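Long-range contact in pyoverdine biosynthesis protein PvcB (Pseudomonas aeruginosa, PDB 4YLM), which catalyses the iron- and 2-oxoglutarate-dependent oxidation of tyrosine isonitrile in the biosynthesis of paerucumarin: residues 28-33 and 57-62. Residues are numbered along the deposited sequence; the frame is centred on the assembly and turned at random.
Sequences GLLLEP and LLLLRG
L31 meets L59 through its backbone, and L60 and L58 through its side chain. Its N-H donates to L59 O at 2.8 Å, almost straight (175°), and its carbonyl accepts from R61 N. L29 does the same two residues earlier, donating to L57 O and accepting from L59 N, which makes a parallel ladder. Along the L31 side chain, CB lies 4.1 Å from L60 CG; CG, anti to the carbonyl carbon (chi1 -64°), then directs CD1 obliquely across L58, 4.1 Å from its CB. L59 O also lies against L31 CB and CD1. Branched leucines suit this face, where helix 45-55, the crossover of the beta-alpha-beta unit, packs W47 and L48 against L31 and L51 against L58. On the other face L30 and L59 run side by side, L30 CD1 lying 3.7 Å from L59 CG. L59 CD2 sits over the R61 guanidinium, whose NH2 forms a salt bridge with D250. P33 has no N-H to continue the ladder; its CD packs 3.3 Å from R61 O, which instead accepts a hydrogen bond from a water that also donates to E32 OE1. Backbone hydrogen bonds thus set the register, leucines line both faces, and the charged groups and bridging water lie at the E32-R61 end.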
loop_
_atom_site.group_PDB
_atom_site.type_symbol
_atom_site.label_atom_id
_atom_site.label_comp_id
_atom_site.label_asym_id
_atom_site.label_seq_id
_atom_site.Cartn_x
_atom_site.Cartn_y
_atom_site.Cartn_z
ATOM N N GLY A 28 0.927 -18.453 1.520
ATOM C CA GLY A 28 2.234 -18.244 2.113
ATOM C C GLY A 28 3.194 -17.548 1.166
ATOM O O GLY A 28 3.130 -17.735 -0.041
ATOM N N LEU A 29 4.100 -16.756 1.723
ATOM C CA LEU A 29 5.077 -16.032 0.920
ATOM C C LEU A 29 6.383 -15.940 1.688
ATOM O O LEU A 29 6.378 -15.720 2.894
ATOM C CB LEU A 29 4.543 -14.630 0.593
ATOM C CG LEU A 29 5.377 -13.745 -0.340
ATOM C CD1 LEU A 29 5.294 -14.306 -1.762
ATOM C CD2 LEU A 29 4.855 -12.301 -0.308
ATOM N N LEU A 30 7.502 -16.160 1.003
ATOM C CA LEU A 30 8.812 -16.023 1.610
ATOM C C LEU A 30 9.382 -14.685 1.184
ATOM O O LEU A 30 9.394 -14.370 -0.007
ATOM C CB LEU A 30 9.760 -17.144 1.155
ATOM C CG LEU A 30 11.245 -17.020 1.534
ATOM C CD1 LEU A 30 11.460 -17.043 3.065
ATOM C CD2 LEU A 30 12.119 -18.100 0.860
ATOM N N LEU A 31 9.868 -13.910 2.150
ATOM C CA LEU A 31 10.538 -12.639 1.847
ATOM C C LEU A 31 11.963 -12.714 2.345
ATOM O O LEU A 31 12.207 -13.170 3.458
ATOM C CB LEU A 31 9.850 -11.473 2.551
ATOM C CG LEU A 31 8.410 -11.138 2.155
ATOM C CD1 LEU A 31 7.473 -12.045 2.898
ATOM C CD2 LEU A 31 8.116 -9.674 2.496
ATOM N N GLU A 32 12.900 -12.240 1.533
ATOM C CA GLU A 32 14.292 -12.230 1.943
ATOM C C GLU A 32 14.906 -10.880 1.616
ATOM O O GLU A 32 14.460 -10.196 0.696
ATOM C CB GLU A 32 15.061 -13.369 1.263
ATOM C CG GLU A 32 14.495 -14.748 1.580
ATOM C CD GLU A 32 15.153 -15.831 0.736
ATOM O OE1 GLU A 32 16.094 -16.474 1.241
ATOM O OE2 GLU A 32 14.759 -16.007 -0.443
ATOM N N PRO A 33 15.938 -10.491 2.377
ATOM C CA PRO A 33 16.494 -9.136 2.291
ATOM C C PRO A 33 17.060 -8.778 0.918
ATOM O O PRO A 33 17.695 -9.602 0.266
ATOM C CB PRO A 33 17.599 -9.137 3.368
ATOM C CG PRO A 33 17.881 -10.604 3.660
ATOM C CD PRO A 33 16.586 -11.305 3.424
ATOM N N LEU A 57 0.199 -15.934 5.216
ATOM C CA LEU A 57 1.345 -16.288 6.046
ATOM C C LEU A 57 2.619 -15.746 5.416
ATOM O O LEU A 57 2.977 -16.131 4.304
ATOM C CB LEU A 57 1.452 -17.823 6.204
ATOM C CG LEU A 57 2.527 -18.340 7.172
ATOM C CD1 LEU A 57 2.300 -17.809 8.592
ATOM C CD2 LEU A 57 2.592 -19.881 7.193
ATOM N N LEU A 58 3.301 -14.836 6.108
ATOM C CA LEU A 58 4.562 -14.313 5.600
ATOM C C LEU A 58 5.721 -14.862 6.422
ATOM O O LEU A 58 5.652 -14.911 7.654
ATOM C CB LEU A 58 4.599 -12.780 5.673
ATOM C CG LEU A 58 3.392 -12.007 5.144
ATOM C CD1 LEU A 58 3.672 -10.493 5.227
ATOM C CD2 LEU A 58 3.081 -12.411 3.704
ATOM N N LEU A 59 6.787 -15.258 5.738
ATOM C CA LEU A 59 8.010 -15.658 6.407
ATOM C C LEU A 59 9.087 -14.688 5.965
ATOM O O LEU A 59 9.451 -14.668 4.800
ATOM C CB LEU A 59 8.391 -17.098 6.025
ATOM C CG LEU A 59 9.815 -17.554 6.368
ATOM C CD1 LEU A 59 10.089 -17.385 7.864
ATOM C CD2 LEU A 59 10.071 -19.020 5.910
ATOM N N LEU A 60 9.537 -13.828 6.873
ATOM C CA LEU A 60 10.683 -12.967 6.591
ATOM C C LEU A 60 11.911 -13.658 7.162
ATOM O O LEU A 60 12.024 -13.838 8.382
ATOM C CB LEU A 60 10.522 -11.586 7.230
ATOM C CG LEU A 60 9.459 -10.675 6.604
ATOM C CD1 LEU A 60 8.069 -11.130 6.965
ATOM C CD2 LEU A 60 9.686 -9.234 7.076
ATOM N N ARG A 61 12.830 -14.043 6.282
ATOM C CA ARG A 61 13.953 -14.887 6.685
ATOM C C ARG A 61 15.270 -14.302 6.235
ATOM O O ARG A 61 15.430 -13.913 5.077
ATOM C CB ARG A 61 13.773 -16.315 6.128
ATOM C CG ARG A 61 14.970 -17.250 6.358
ATOM C CD ARG A 61 14.566 -18.724 6.181
ATOM N NE ARG A 61 13.830 -19.237 7.331
ATOM C CZ ARG A 61 13.416 -20.496 7.462
ATOM N NH1 ARG A 61 13.640 -21.382 6.494
ATOM N NH2 ARG A 61 12.764 -20.866 8.557
ATOM N N GLY A 62 16.219 -14.229 7.159
ATOM C CA GLY A 62 17.548 -13.752 6.837
ATOM C C GLY A 62 17.706 -12.260 7.096
ATOM O O GLY A 62 18.724 -11.666 6.736
HETATM O O HOH W 1 17.249 -15.304 3.369
#